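Local coordinates for protein flavin-dependent monooxygenase, oxygenase subunit HsaA (Mycobacterium tuberculosis, PDB 3AFF) that acts in cholesterol catabolism as the oxygenase component of a flavin-dependent monooxygenase, probably ortho-hydroxylating the phenolic secosteroid 3-HSA with reduced flavin and oxygen, at residues F68-A71 / T72-A76; V378-N382 / H383-L387; M231-G234 / T235-T239; T40-A43 / L44-G48. All coordinates share one frame; numbering follows the deposited sequence.

Contact 1 of 4, residues F68-A71 / T72-A76; sequences FFEA and TRRLA
A salt-bridge network on helix 65-76 joins E70 to R73 and R74, three and four residues on, while T72 fits against F68 and F69 one turn back. E70 reaches its partners through a bend at chi2 (66°), which turns the carboxylate forward along the helix, toward its C-terminal side. R73, lying alongside, grips it side-on: NH2 to OE1 of E70 is 2.9 Å and NE to OE2 of E70 is 3.2 Å. Both oxygens are met on the syn side, though somewhat out of the carboxylate plane. R74 comes from the other side of OE1, its guanidinium steeply turned against the carboxylate; its extended chain sets NE 2.8 Å from E70 OE1 on the anti lone pair, in a nearly straight bond (174°). OE1 thus serves two guanidinium groups, which would be expected to hold the carboxylate ionised. T72 folds its hydroxyl onto its own helix, OG1 donating to F69 O at 2.7 Å; that carbonyl also accepts from R73 N. The methyl CG2 of T72 lies over one face of the F68 ring, 4.2 Å from its centroid.

R74 has a second acid in D17, and R73 makes cation-pi contacts with Y250 and W294. F69 packs on T239 and A243. With the network on its partly exposed side, the helix packs between helix 9-33 and helices 233-259 and 286-309 in the N-terminal helical domain of the acyl-CoA dehydrogenase fold.

Contact 2 of 4, residues V378-N382 / H383-L387; sequences VIFGN and HEFGL
The F380 ring carries the aliphatic stem of E384 on one face and meets the edge of the F385 ring. E384 CB stands 3.9 Å from the F380 centroid, only 14° off the ring normal, a CH-pi contact displaced somewhat toward the rim. The two phenyl rings form an offset edge-to-face pair with planes 66° apart, and CZ of F380 comes 3.8 Å from CE2 of F385, near the plane of the F385 ring. L387 completes the apolar cluster, its CD1 lying 3.8 Å from F380 CD2. At the edge of the H383 imidazole, near its plane, is L387 O; in the conformer described ND1 donates to it at 3.1 Å, but a second H383 conformer makes that bond conditional.

Beyond its stem, E384 bends at chi2 (89°), and this turns the carboxylate back toward the chain. OE1 accepts N382 N at 2.9 Å, a somewhat bent bond on the syn side and out of the carboxylate plane. A water that accepts from G381 N also lies close to OE2 and may donate to it. A different water accepts from H383 N at 2.8 Å. The amide of N382 looks outward instead: OD1 takes a hydrogen bond from N371 of a second subunit, where F385 also stacks on its own counterpart.

The chemistry implies a non-helical turn in which E384 works at both ends, alongside the turn's own backbone bonds: its buried carboxylate is met by the N-H of N382 and probably by a water, while its CB covers the F380 ring beside a subunit interface.

Contact 3 of 4, residues M231-G234 / T235-T239; sequences MPWG and TMHPT
The backbone passes from extended P232, at the N-cap, into helix 233-259, where M236 N bonds to P232 O at 2.8 Å and H237 N to W233 O at the same distance. In this first turn W233 and H237 run side by side and form an offset stack. W233 is swung with CG anti to the backbone N (chi1 173°), and H237 is turned likewise, which places the imidazole over the indole. Ring centroids, taken from the six-membered ring of W233, are 4.8 Å apart with planes at 25°. The stem contributes too: H237 CB lies over the five-membered ring, 3.9 Å from its centroid. W233 NE1 is held by E374, and W233 presents an edge-to-face contact with Y120. H237 also lies against Y120, a residue inferred by similarity to bind FMN, so the helix start borders the probable flavin pocket.

On another side M231 and M236 cross at about a right angle, M231 CB touching M236 CG at 3.6 Å. The helix is kinked at P238, whose ring nitrogen cannot donate to the previous turn: in place of an N-H, the ring presents carbon to G234 O, with P238 CG at 3.0 Å and P238 CD at 3.2 Å.

Contact 4 of 4, residues T40-A43 / L44-G48; sequences TVKA and LDDVG
K42 leaves the helix with CG anti to its own N and stays extended until a bend at chi4 (-87°), while D46, with CG beside its N (chi1 -73°), faces back to meet it. These settings bring NZ of K42 to 2.9 Å from OD2 of D46, on the syn lone pair of that oxygen, in an i to i+4 salt bridge. The lysine arches over the turn, with only its tip ammonium making the polar contact. Both residues are exposed, so solvent probably competes for the pair.

Along the same turn the main chain is regular: D46 N to K42 O is 2.8 Å, and L44 N and V47 N bond in the same way to T40 O and A43 O. The isobutyl group of L44 lies along T40 O, with CG 3.5 Å from it, and turns inward to F49 and to S86 of helix 80-96. A43 and V47 face helix 9-33 through L19 and A15.

At the C-terminal end G48 takes a positive phi of 96°, and its N bonds to D45 O at 3.0 Å and, weakly, to L44 O. Helix 38-47 therefore closes in a Schellman motif, the common way for a helix to end at a glycine.

In the fold
All four contacts are local, each between adjoining segments, so none encloses a long loop and none nests with or crosses another; they follow in series. From the N terminus, contact 4 ends helix 38-47 and contact 1 lies on the next helix, 65-76; they touch where L75 CD1 meets L44 CD2 at 3.8 Å. After the beta domain, contact 3 opens helix 233-259 and meets contact 1 through F69 CD2 and T239 CG2, 3.6 Å apart, which joins the N-terminal helical region to the C-terminal bundle. Contact 2, in the loop before helix 390-393, stands apart at the subunit interface, its nearest atoms about 7 Å from those of contact 3.

Contact 1 of 4, residues F68-A71 / T72-A76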
ATOM      1  N   PHE A  68      18.469  13.424 -37.294  1.00 19.48           N
ATOM      2  CA  PHE A  68      17.420  14.263 -37.853  1.00 20.09           C
ATOM      3  C   PHE A  68      16.510  14.831 -36.762  1.00 18.83           C
ATOM      4  O   PHE A  68      16.227  16.015 -36.775  1.00 20.87           O
ATOM      5  CB  PHE A  68      16.555  13.487 -38.878  1.00 20.06           C
ATOM      6  CG  PHE A  68      15.417  14.322 -39.417  1.00 23.28           C
ATOM      7  CD1 PHE A  68      15.631  15.210 -40.481  1.00 22.81           C
ATOM      8  CD2 PHE A  68      14.139  14.239 -38.841  1.00 22.06           C
ATOM      9  CE1 PHE A  68      14.599  15.974 -40.968  1.00 22.54           C
ATOM     10  CE2 PHE A  68      13.105  15.036 -39.319  1.00 22.09           C
ATOM     11  CZ  PHE A  68      13.337  15.876 -40.379  1.00 23.17           C
ATOM     12  N   PHE A  69      16.035  14.004 -35.828  1.00 19.18           N
ATOM     13  CA  PHE A  69      15.162  14.544 -34.735  1.00 19.11           C
ATOM     14  C   PHE A  69      15.832  15.549 -33.784  1.00 19.75           C
ATOM     15  O   PHE A  69      15.215  16.553 -33.392  1.00 20.56           O
ATOM     16  CB  PHE A  69      14.390  13.422 -34.006  1.00 19.08           C
ATOM     17  CG  PHE A  69      13.460  12.674 -34.915  1.00 16.46           C
ATOM     18  CD1 PHE A  69      12.454  13.352 -35.608  1.00 15.80           C
ATOM     19  CD2 PHE A  69      13.603  11.291 -35.127  1.00 18.69           C
ATOM     20  CE1 PHE A  69      11.581  12.648 -36.491  1.00 15.12           C
ATOM     21  CE2 PHE A  69      12.749  10.580 -35.980  1.00 16.33           C
ATOM     22  CZ  PHE A  69      11.732  11.240 -36.681  1.00 16.37           C
ATOM     23  N   GLU A  70      17.132  15.337 -33.505  1.00 21.81           N
ATOM     24  CA  GLU A  70      17.949  16.290 -32.748  1.00 21.21           C
ATOM     25  C   GLU A  70      18.025  17.669 -33.386  1.00 21.33           C
ATOM     26  O   GLU A  70      17.861  18.688 -32.728  1.00 21.03           O
ATOM     27  CB  GLU A  70      19.391  15.707 -32.540  1.00 21.97           C
ATOM     28  CG  GLU A  70      20.409  16.716 -32.045  1.00 20.93           C
ATOM     29  CD  GLU A  70      20.097  17.208 -30.616  1.00 27.99           C
ATOM     30  OE1 GLU A  70      20.584  18.344 -30.252  1.00 27.73           O
ATOM     31  OE2 GLU A  70      19.324  16.474 -29.902  1.00 24.36           O
ATOM     32  N   ALA A  71      18.305  17.689 -34.692  1.00 21.87           N
ATOM     33  CA  ALA A  71      18.150  18.876 -35.509  1.00 20.80           C
ATOM     34  C   ALA A  71      16.835  19.630 -35.337  1.00 19.95           C
ATOM     35  O   ALA A  71      16.832  20.881 -35.194  1.00 21.49           O
ATOM     36  CB  ALA A  71      18.373  18.471 -37.028  1.00 21.12           C
ATOM     37  N   THR A  72      15.704  18.919 -35.377  1.00 19.42           N
ATOM     38  CA  THR A  72      14.413  19.583 -35.165  1.00 19.48           C
ATOM     39  C   THR A  72      14.214  20.097 -33.735  1.00 19.76           C
ATOM     40  O   THR A  72      13.517  21.096 -33.509  1.00 19.92           O
ATOM     41  CB  THR A  72      13.212  18.649 -35.544  1.00 19.16           C
ATOM     42  OG1 THR A  72      13.064  17.608 -34.571  1.00 19.43           O
ATOM     43  CG2 THR A  72      13.469  18.004 -36.949  1.00 18.21           C
ATOM     44  N   ARG A  73      14.748  19.353 -32.765  1.00 21.09           N
ATOM     45  CA  ARG A  73      14.713  19.756 -31.333  1.00 20.82           C
ATOM     46  C   ARG A  73      15.424  21.106 -31.153  1.00 21.92           C
ATOM     47  O   ARG A  73      14.864  22.042 -30.557  1.00 21.96           O
ATOM     48  CB  ARG A  73      15.367  18.664 -30.447  1.00 20.56           C
ATOM     49  CG  ARG A  73      15.127  18.907 -28.891  1.00 19.93           C
ATOM     50  CD  ARG A  73      16.119  18.148 -27.977  1.00 21.97           C
ATOM     51  NE  ARG A  73      17.517  18.480 -28.262  1.00 20.96           N
ATOM     52  CZ  ARG A  73      18.100  19.622 -27.872  1.00 25.83           C
ATOM     53  NH1 ARG A  73      17.463  20.497 -27.138  1.00 22.11           N
ATOM     54  NH2 ARG A  73      19.358  19.877 -28.177  1.00 26.25           N
ATOM     55  N   ARG A  74      16.633  21.222 -31.701  1.00 22.35           N
ATOM     56  CA  ARG A  74      17.388  22.506 -31.701  1.00 22.66           C
ATOM     57  C   ARG A  74      16.641  23.643 -32.349  1.00 23.02           C
ATOM     58  O   ARG A  74      16.480  24.732 -31.745  1.00 24.20           O
ATOM     59  CB  ARG A  74      18.754  22.376 -32.403  1.00 23.23           C
ATOM     60  CG  ARG A  74      19.588  21.263 -31.888  1.00 22.86           C
ATOM     61  CD  ARG A  74      21.040  21.267 -32.508  1.00 23.49           C
ATOM     62  NE  ARG A  74      21.784  20.112 -32.014  1.00 26.28           N
ATOM     63  CZ  ARG A  74      23.064  19.837 -32.292  1.00 27.37           C
ATOM     64  NH1 ARG A  74      23.790  20.639 -33.056  1.00 25.68           N
ATOM     65  NH2 ARG A  74      23.590  18.728 -31.813  1.00 27.07           N
ATOM     66  N   LEU A  75      16.151  23.429 -33.566  1.00 21.08           N
ATOM     67  CA  LEU A  75      15.327  24.432 -34.206  1.00 21.54           C
ATOM     68  C   LEU A  75      14.144  24.859 -33.395  1.00 20.92           C
ATOM     69  O   LEU A  75      13.812  26.041 -33.353  1.00 21.87           O
ATOM     70  CB  LEU A  75      14.835  23.971 -35.603  1.00 19.78           C
ATOM     71  CG  LEU A  75      15.967  23.805 -36.632  1.00 24.42           C
ATOM     72  CD1 LEU A  75      15.569  22.929 -37.925  1.00 23.63           C
ATOM     73  CD2 LEU A  75      16.555  25.157 -36.988  1.00 22.72           C
ATOM     74  N   ALA A  76      13.431  23.894 -32.820  1.00 21.37           N
ATOM     75  CA  ALA A  76      12.214  24.249 -32.105  1.00 21.05           C
ATOM     76  C   ALA A  76      12.547  24.924 -30.770  1.00 21.46           C
ATOM     77  O   ALA A  76      11.684  25.587 -30.203  1.00 22.06           O
ATOM     78  CB  ALA A  76      11.319  23.077 -31.892  1.00 19.45           C
TER

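Contact 2 of 4, residues V378-N382 / H383-L387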
ATOM      1  N   VAL A 378      -4.810   2.213 -34.831  1.00 23.01           N
ATOM      2  CA  VAL A 378      -4.147   1.124 -34.109  1.00 24.77           C
ATOM      3  C   VAL A 378      -5.089  -0.001 -33.510  1.00 25.18           C
ATOM      4  O   VAL A 378      -4.724  -1.202 -33.373  1.00 24.41           O
ATOM      5  CB  VAL A 378      -3.247   1.897 -33.127  1.00 25.34           C
ATOM      6  CG1 VAL A 378      -3.564   1.680 -31.638  1.00 29.05           C
ATOM      7  CG2 VAL A 378      -1.823   1.932 -33.587  1.00 24.98           C
ATOM      8  N   ILE A 379      -6.309   0.402 -33.205  1.00 25.13           N
ATOM      9  CA  ILE A 379      -7.359  -0.413 -32.615  1.00 27.09           C
ATOM     10  C   ILE A 379      -8.043  -1.292 -33.679  1.00 28.17           C
ATOM     11  O   ILE A 379      -8.421  -2.453 -33.424  1.00 30.19           O
ATOM     12  CB  ILE A 379      -8.293   0.573 -31.809  1.00 26.98           C
ATOM     13  CG1 ILE A 379      -7.447   1.245 -30.712  1.00 28.40           C
ATOM     14  CG2 ILE A 379      -9.487  -0.083 -31.180  1.00 29.05           C
ATOM     15  CD1 ILE A 379      -8.093   2.449 -30.141  1.00 29.37           C
ATOM     16  N   PHE A 380      -8.133  -0.806 -34.915  1.00 28.27           N
ATOM     17  CA  PHE A 380      -8.746  -1.583 -36.010  1.00 28.18           C
ATOM     18  C   PHE A 380      -8.015  -2.912 -36.312  1.00 29.99           C
ATOM     19  O   PHE A 380      -6.812  -2.916 -36.619  1.00 31.96           O
ATOM     20  CB  PHE A 380      -8.780  -0.756 -37.294  1.00 25.34           C
ATOM     21  CG  PHE A 380      -9.760   0.392 -37.279  1.00 23.26           C
ATOM     22  CD1 PHE A 380     -11.032   0.251 -36.736  1.00 20.06           C
ATOM     23  CD2 PHE A 380      -9.403   1.610 -37.844  1.00 22.91           C
ATOM     24  CE1 PHE A 380     -11.944   1.294 -36.786  1.00 19.84           C
ATOM     25  CE2 PHE A 380     -10.271   2.659 -37.889  1.00 22.35           C
ATOM     26  CZ  PHE A 380     -11.558   2.511 -37.339  1.00 22.16           C
ATOM     27  N   GLY A 381      -8.719  -4.043 -36.248  1.00 30.23           N
ATOM     28  CA  GLY A 381      -8.087  -5.311 -36.588  1.00 28.61           C
ATOM     29  C   GLY A 381      -8.659  -6.001 -37.808  1.00 28.86           C
ATOM     30  O   GLY A 381      -8.289  -7.151 -38.099  1.00 29.30           O
ATOM     31  N   ASN A 382      -9.546  -5.327 -38.543  1.00 26.72           N
ATOM     32  CA  ASN A 382     -10.344  -5.994 -39.578  1.00 25.91           C
ATOM     33  C   ASN A 382     -10.410  -5.248 -40.941  1.00 25.41           C
ATOM     34  O   ASN A 382     -11.449  -5.312 -41.655  1.00 26.18           O
ATOM     35  CB  ASN A 382     -11.745  -6.321 -39.017  1.00 26.06           C
ATOM     36  CG  ASN A 382     -11.691  -7.360 -37.824  1.00 28.66           C
ATOM     37  OD1 ASN A 382     -11.672  -7.001 -36.651  1.00 31.84           O
ATOM     38  ND2 ASN A 382     -11.620  -8.623 -38.161  1.00 26.67           N
ATOM     39  N   HIS A 383      -9.329  -4.547 -41.289  1.00 24.44           N
ATOM     40  CA  HIS A 383      -9.243  -3.929 -42.646  0.50 23.73           C
ATOM     41  C   HIS A 383     -10.264  -2.805 -42.779  1.00 23.87           C
ATOM     42  O   HIS A 383     -10.694  -2.490 -43.899  1.00 23.91           O
ATOM     43  CB  HIS A 383      -9.508  -5.004 -43.751  0.50 23.15           C
ATOM     44  CG  HIS A 383      -9.144  -4.601 -45.168  0.50 22.48           C
ATOM     45  ND1 HIS A 383      -8.068  -3.799 -45.484  0.50 19.72           N
ATOM     46  CD2 HIS A 383      -9.685  -4.970 -46.356  0.50 20.97           C
ATOM     47  CE1 HIS A 383      -7.961  -3.689 -46.795  0.50 20.32           C
ATOM     48  NE2 HIS A 383      -8.936  -4.382 -47.350  0.50 20.80           N
ATOM     49  N   GLU A 384     -10.727  -2.235 -41.654  1.00 23.12           N
ATOM     50  CA  GLU A 384     -11.710  -1.147 -41.692  1.00 21.37           C
ATOM     51  C   GLU A 384     -11.214  -0.043 -42.568  1.00 21.36           C
ATOM     52  O   GLU A 384     -10.083   0.420 -42.443  1.00 19.85           O
ATOM     53  CB  GLU A 384     -11.994  -0.583 -40.298  1.00 21.16           C
ATOM     54  CG  GLU A 384     -12.927  -1.493 -39.514  1.00 22.23           C
ATOM     55  CD  GLU A 384     -12.188  -2.575 -38.709  1.00 25.54           C
ATOM     56  OE1 GLU A 384     -10.974  -2.823 -38.948  1.00 22.66           O
ATOM     57  OE2 GLU A 384     -12.840  -3.192 -37.835  1.00 21.19           O
ATOM     58  N   PHE A 385     -12.073   0.391 -43.486  1.00 20.60           N
ATOM     59  CA  PHE A 385     -11.718   1.474 -44.423  1.00 21.10           C
ATOM     60  C   PHE A 385     -10.493   1.302 -45.331  1.00 20.94           C
ATOM     61  O   PHE A 385      -9.929   2.301 -45.795  1.00 21.86           O
ATOM     62  CB  PHE A 385     -11.668   2.814 -43.681  1.00 19.53           C
ATOM     63  CG  PHE A 385     -12.819   3.017 -42.754  1.00 20.55           C
ATOM     64  CD1 PHE A 385     -14.097   3.333 -43.253  1.00 16.08           C
ATOM     65  CD2 PHE A 385     -12.617   2.963 -41.359  1.00 17.06           C
ATOM     66  CE1 PHE A 385     -15.170   3.522 -42.351  1.00 16.96           C
ATOM     67  CE2 PHE A 385     -13.618   3.149 -40.488  1.00 17.65           C
ATOM     68  CZ  PHE A 385     -14.925   3.437 -40.950  1.00 16.58           C
ATOM     69  N   GLY A 386     -10.087   0.054 -45.594  1.00 20.05           N
ATOM     70  CA  GLY A 386      -8.924  -0.221 -46.362  1.00 18.86           C
ATOM     71  C   GLY A 386      -7.635  -0.232 -45.597  1.00 21.54           C
ATOM     72  O   GLY A 386      -6.581  -0.509 -46.176  1.00 21.12           O
ATOM     73  N   LEU A 387      -7.704   0.042 -44.292  1.00 20.66           N
ATOM     74  CA  LEU A 387      -6.528   0.160 -43.438  1.00 21.51           C
ATOM     75  C   LEU A 387      -5.850  -1.213 -43.221  1.00 22.78           C
ATOM     76  O   LEU A 387      -6.520  -2.270 -43.324  1.00 22.53           O
ATOM     77  CB  LEU A 387      -6.940   0.809 -42.101  1.00 20.92           C
ATOM     78  CG  LEU A 387      -7.030   2.339 -42.174  1.00 21.19           C
ATOM     79  CD1 LEU A 387      -7.953   2.950 -41.077  1.00 25.85           C
ATOM     80  CD2 LEU A 387      -5.648   3.000 -42.186  1.00 23.03           C
TER
HETATM   81  O   HOH W   1      -7.419  -3.242 -39.759  1.00 33.00           O
HETATM   82  O   HOH W   2     -11.568  -3.860 -35.633  1.00 21.50           O

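Contact 3 of 4, residues M231-G234 / T235-T239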
ATOM      1  N   MET A 231      12.761   2.066 -41.082  1.00 20.50           N
ATOM      2  CA  MET A 231      12.204   2.501 -39.771  1.00 20.18           C
ATOM      3  C   MET A 231      10.673   2.405 -39.792  1.00 19.77           C
ATOM      4  O   MET A 231      10.090   2.515 -40.852  1.00 18.88           O
ATOM      5  CB  MET A 231      12.661   3.937 -39.484  1.00 19.44           C
ATOM      6  CG  MET A 231      14.111   4.014 -39.089  1.00 18.54           C
ATOM      7  SD  MET A 231      14.461   3.388 -37.402  1.00 18.27           S
ATOM      8  CE  MET A 231      13.691   4.695 -36.502  1.00 13.12           C
ATOM      9  N   PRO A 232      10.026   2.094 -38.640  1.00 19.44           N
ATOM     10  CA  PRO A 232       8.616   1.957 -38.735  1.00 19.30           C
ATOM     11  C   PRO A 232       7.862   3.284 -38.872  1.00 19.51           C
ATOM     12  O   PRO A 232       8.229   4.306 -38.275  1.00 19.85           O
ATOM     13  CB  PRO A 232       8.225   1.234 -37.441  1.00 20.81           C
ATOM     14  CG  PRO A 232       9.387   1.340 -36.557  1.00 19.17           C
ATOM     15  CD  PRO A 232      10.539   1.799 -37.284  1.00 19.33           C
ATOM     16  N   TRP A 233       6.828   3.263 -39.696  1.00 18.95           N
ATOM     17  CA  TRP A 233       5.954   4.438 -39.814  1.00 17.75           C
ATOM     18  C   TRP A 233       5.416   4.904 -38.449  1.00 17.10           C
ATOM     19  O   TRP A 233       5.419   6.112 -38.154  1.00 15.52           O
ATOM     20  CB  TRP A 233       4.801   4.112 -40.765  1.00 18.65           C
ATOM     21  CG  TRP A 233       3.759   5.179 -40.823  1.00 18.80           C
ATOM     22  CD1 TRP A 233       2.624   5.243 -40.074  1.00 20.99           C
ATOM     23  CD2 TRP A 233       3.741   6.325 -41.685  1.00 19.54           C
ATOM     24  NE1 TRP A 233       1.887   6.361 -40.414  1.00 20.23           N
ATOM     25  CE2 TRP A 233       2.546   7.030 -41.414  1.00 19.23           C
ATOM     26  CE3 TRP A 233       4.600   6.808 -42.692  1.00 19.61           C
ATOM     27  CZ2 TRP A 233       2.209   8.241 -42.073  1.00 21.48           C
ATOM     28  CZ3 TRP A 233       4.260   7.996 -43.350  1.00 19.01           C
ATOM     29  CH2 TRP A 233       3.057   8.688 -43.047  1.00 19.92           C
ATOM     30  N   GLY A 234       5.010   3.927 -37.643  1.00 18.79           N
ATOM     31  CA  GLY A 234       4.334   4.174 -36.337  1.00 20.03           C
ATOM     32  C   GLY A 234       5.239   4.838 -35.310  1.00 20.24           C
ATOM     33  O   GLY A 234       4.746   5.435 -34.319  1.00 19.49           O
ATOM     34  N   THR A 235       6.564   4.714 -35.506  1.00 19.57           N
ATOM     35  CA  THR A 235       7.545   5.530 -34.803  1.00 19.27           C
ATOM     36  C   THR A 235       7.897   6.801 -35.515  1.00 19.71           C
ATOM     37  O   THR A 235       7.907   7.897 -34.897  1.00 20.80           O
ATOM     38  CB  THR A 235       8.843   4.727 -34.398  1.00 19.79           C
ATOM     39  OG1 THR A 235       8.460   3.523 -33.713  1.00 20.40           O
ATOM     40  CG2 THR A 235       9.710   5.533 -33.413  1.00 21.05           C
ATOM     41  N   MET A 236       8.178   6.725 -36.805  1.00 19.55           N
ATOM     42  CA  MET A 236       8.703   7.938 -37.499  1.00 19.09           C
ATOM     43  C   MET A 236       7.672   9.079 -37.549  1.00 17.54           C
ATOM     44  O   MET A 236       7.961  10.231 -37.399  1.00 16.68           O
ATOM     45  CB  MET A 236       9.146   7.568 -38.921  1.00 18.74           C
ATOM     46  CG  MET A 236      10.430   6.690 -38.961  1.00 19.92           C
ATOM     47  SD  MET A 236      11.925   7.608 -38.539  1.00 22.87           S
ATOM     48  CE  MET A 236      12.239   8.626 -39.948  1.00 23.19           C
ATOM     49  N   HIS A 237       6.440   8.708 -37.791  1.00 18.16           N
ATOM     50  CA  HIS A 237       5.370   9.656 -38.015  1.00 17.33           C
ATOM     51  C   HIS A 237       5.039  10.444 -36.736  1.00 17.25           C
ATOM     52  O   HIS A 237       5.077  11.687 -36.787  1.00 16.22           O
ATOM     53  CB  HIS A 237       4.107   8.956 -38.651  1.00 18.37           C
ATOM     54  CG  HIS A 237       2.931   9.861 -38.811  1.00 18.10           C
ATOM     55  ND1 HIS A 237       3.034  11.124 -39.358  1.00 19.74           N
ATOM     56  CD2 HIS A 237       1.620   9.683 -38.522  1.00 19.38           C
ATOM     57  CE1 HIS A 237       1.847  11.709 -39.334  1.00 21.50           C
ATOM     58  NE2 HIS A 237       0.965  10.837 -38.882  1.00 19.48           N
ATOM     59  N   PRO A 238       4.698   9.784 -35.608  1.00 16.95           N
ATOM     60  CA  PRO A 238       4.536  10.652 -34.417  1.00 17.65           C
ATOM     61  C   PRO A 238       5.790  11.351 -33.874  1.00 18.15           C
ATOM     62  O   PRO A 238       5.676  12.443 -33.376  1.00 18.01           O
ATOM     63  CB  PRO A 238       3.938   9.682 -33.342  1.00 17.45           C
ATOM     64  CG  PRO A 238       4.393   8.403 -33.725  1.00 15.50           C
ATOM     65  CD  PRO A 238       4.281   8.403 -35.284  1.00 17.61           C
ATOM     66  N   THR A 239       6.985  10.739 -33.962  1.00 18.38           N
ATOM     67  CA  THR A 239       8.211  11.411 -33.500  1.00 17.22           C
ATOM     68  C   THR A 239       8.399  12.699 -34.222  1.00 18.11           C
ATOM     69  O   THR A 239       8.925  13.656 -33.665  1.00 17.79           O
ATOM     70  CB  THR A 239       9.475  10.495 -33.621  1.00 19.07           C
ATOM     71  OG1 THR A 239       9.220   9.286 -32.950  1.00 15.90           O
ATOM     72  CG2 THR A 239      10.715  11.117 -32.994  1.00 14.84           C
TER

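Contact 4 of 4, residues T40-A43 / L44-G48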
ATOM      1  N   THR A  40      14.470  31.821 -43.924  1.00 35.11           N
ATOM      2  CA  THR A  40      14.827  30.701 -43.066  1.00 33.10           C
ATOM      3  C   THR A  40      14.799  29.354 -43.814  1.00 31.47           C
ATOM      4  O   THR A  40      15.702  28.515 -43.619  1.00 29.71           O
ATOM      5  CB  THR A  40      14.230  30.759 -41.608  1.00 33.63           C
ATOM      6  OG1 THR A  40      13.726  29.478 -41.225  1.00 35.21           O
ATOM      7  CG2 THR A  40      13.188  31.721 -41.482  1.00 32.41           C
ATOM      8  N   VAL A  41      13.830  29.207 -44.737  1.00 30.62           N
ATOM      9  CA  VAL A  41      13.761  28.012 -45.637  1.00 29.32           C
ATOM     10  C   VAL A  41      14.994  27.925 -46.505  1.00 29.44           C
ATOM     11  O   VAL A  41      15.607  26.865 -46.631  1.00 31.19           O
ATOM     12  CB  VAL A  41      12.464  28.002 -46.497  1.00 29.75           C
ATOM     13  CG1 VAL A  41      12.389  26.741 -47.385  1.00 26.93           C
ATOM     14  CG2 VAL A  41      11.240  28.125 -45.598  1.00 26.53           C
ATOM     15  N   LYS A  42      15.398  29.045 -47.096  1.00 30.08           N
ATOM     16  CA  LYS A  42      16.625  29.060 -47.915  1.00 30.45           C
ATOM     17  C   LYS A  42      17.849  28.696 -47.067  1.00 28.74           C
ATOM     18  O   LYS A  42      18.684  27.893 -47.481  1.00 28.73           O
ATOM     19  CB  LYS A  42      16.828  30.433 -48.580  1.00 31.25           C
ATOM     20  CG  LYS A  42      17.851  30.410 -49.736  1.00 33.35           C
ATOM     21  CD  LYS A  42      18.341  31.838 -50.075  1.00 34.41           C
ATOM     22  CE  LYS A  42      19.487  31.792 -51.126  1.00 38.09           C
ATOM     23  NZ  LYS A  42      20.821  31.620 -50.406  1.00 37.88           N
ATOM     24  N   ALA A  43      17.958  29.302 -45.878  1.00 27.54           N
ATOM     25  CA  ALA A  43      19.083  29.000 -44.968  1.00 27.32           C
ATOM     26  C   ALA A  43      19.167  27.508 -44.694  1.00 26.85           C
ATOM     27  O   ALA A  43      20.217  26.892 -44.864  1.00 27.30           O
ATOM     28  CB  ALA A  43      18.931  29.765 -43.648  1.00 26.64           C
ATOM     29  N   LEU A  44      18.050  26.933 -44.257  1.00 26.74           N
ATOM     30  CA  LEU A  44      17.963  25.478 -44.006  1.00 26.16           C
ATOM     31  C   LEU A  44      18.288  24.649 -45.256  1.00 25.60           C
ATOM     32  O   LEU A  44      18.971  23.614 -45.188  1.00 25.24           O
ATOM     33  CB  LEU A  44      16.545  25.099 -43.515  1.00 26.34           C
ATOM     34  CG  LEU A  44      16.112  25.426 -42.082  1.00 26.24           C
ATOM     35  CD1 LEU A  44      14.592  25.247 -41.959  1.00 28.72           C
ATOM     36  CD2 LEU A  44      16.895  24.573 -41.075  1.00 27.66           C
ATOM     37  N   ASP A  45      17.771  25.067 -46.403  1.00 26.29           N
ATOM     38  CA  ASP A  45      18.113  24.345 -47.603  1.00 26.99           C
ATOM     39  C   ASP A  45      19.652  24.406 -47.861  1.00 27.68           C
ATOM     40  O   ASP A  45      20.303  23.382 -48.083  1.00 26.54           O
ATOM     41  CB  ASP A  45      17.303  24.851 -48.805  1.00 27.28           C
ATOM     42  CG  ASP A  45      17.563  23.998 -50.068  1.00 31.21           C
ATOM     43  OD1 ASP A  45      17.252  22.774 -50.074  1.00 28.88           O
ATOM     44  OD2 ASP A  45      18.164  24.539 -51.009  1.00 34.36           O
ATOM     45  N   ASP A  46      20.210  25.623 -47.821  1.00 30.03           N
ATOM     46  CA  ASP A  46      21.677  25.874 -48.017  1.00 31.58           C
ATOM     47  C   ASP A  46      22.598  25.051 -47.111  1.00 31.13           C
ATOM     48  O   ASP A  46      23.617  24.567 -47.585  1.00 32.76           O
ATOM     49  CB  ASP A  46      22.029  27.347 -47.752  1.00 32.96           C
ATOM     50  CG  ASP A  46      21.565  28.302 -48.848  1.00 35.87           C
ATOM     51  OD1 ASP A  46      21.181  27.868 -49.968  1.00 37.48           O
ATOM     52  OD2 ASP A  46      21.545  29.519 -48.542  1.00 42.98           O
ATOM     53  N   VAL A  47      22.288  24.922 -45.820  1.00 30.50           N
ATOM     54  CA  VAL A  47      23.162  24.128 -44.903  1.00 29.46           C
ATOM     55  C   VAL A  47      22.912  22.626 -45.056  1.00 29.12           C
ATOM     56  O   VAL A  47      23.613  21.785 -44.459  1.00 30.14           O
ATOM     57  CB  VAL A  47      22.993  24.504 -43.396  1.00 29.97           C
ATOM     58  CG1 VAL A  47      23.273  26.004 -43.183  1.00 31.23           C
ATOM     59  CG2 VAL A  47      21.568  24.055 -42.844  1.00 28.23           C
ATOM     60  N   GLY A  48      21.900  22.272 -45.850  1.00 27.71           N
ATOM     61  CA  GLY A  48      21.683  20.874 -46.171  1.00 25.44           C
ATOM     62  C   GLY A  48      20.647  20.158 -45.299  1.00 23.15           C
ATOM     63  O   GLY A  48      20.576  18.939 -45.318  1.00 22.85           O
TER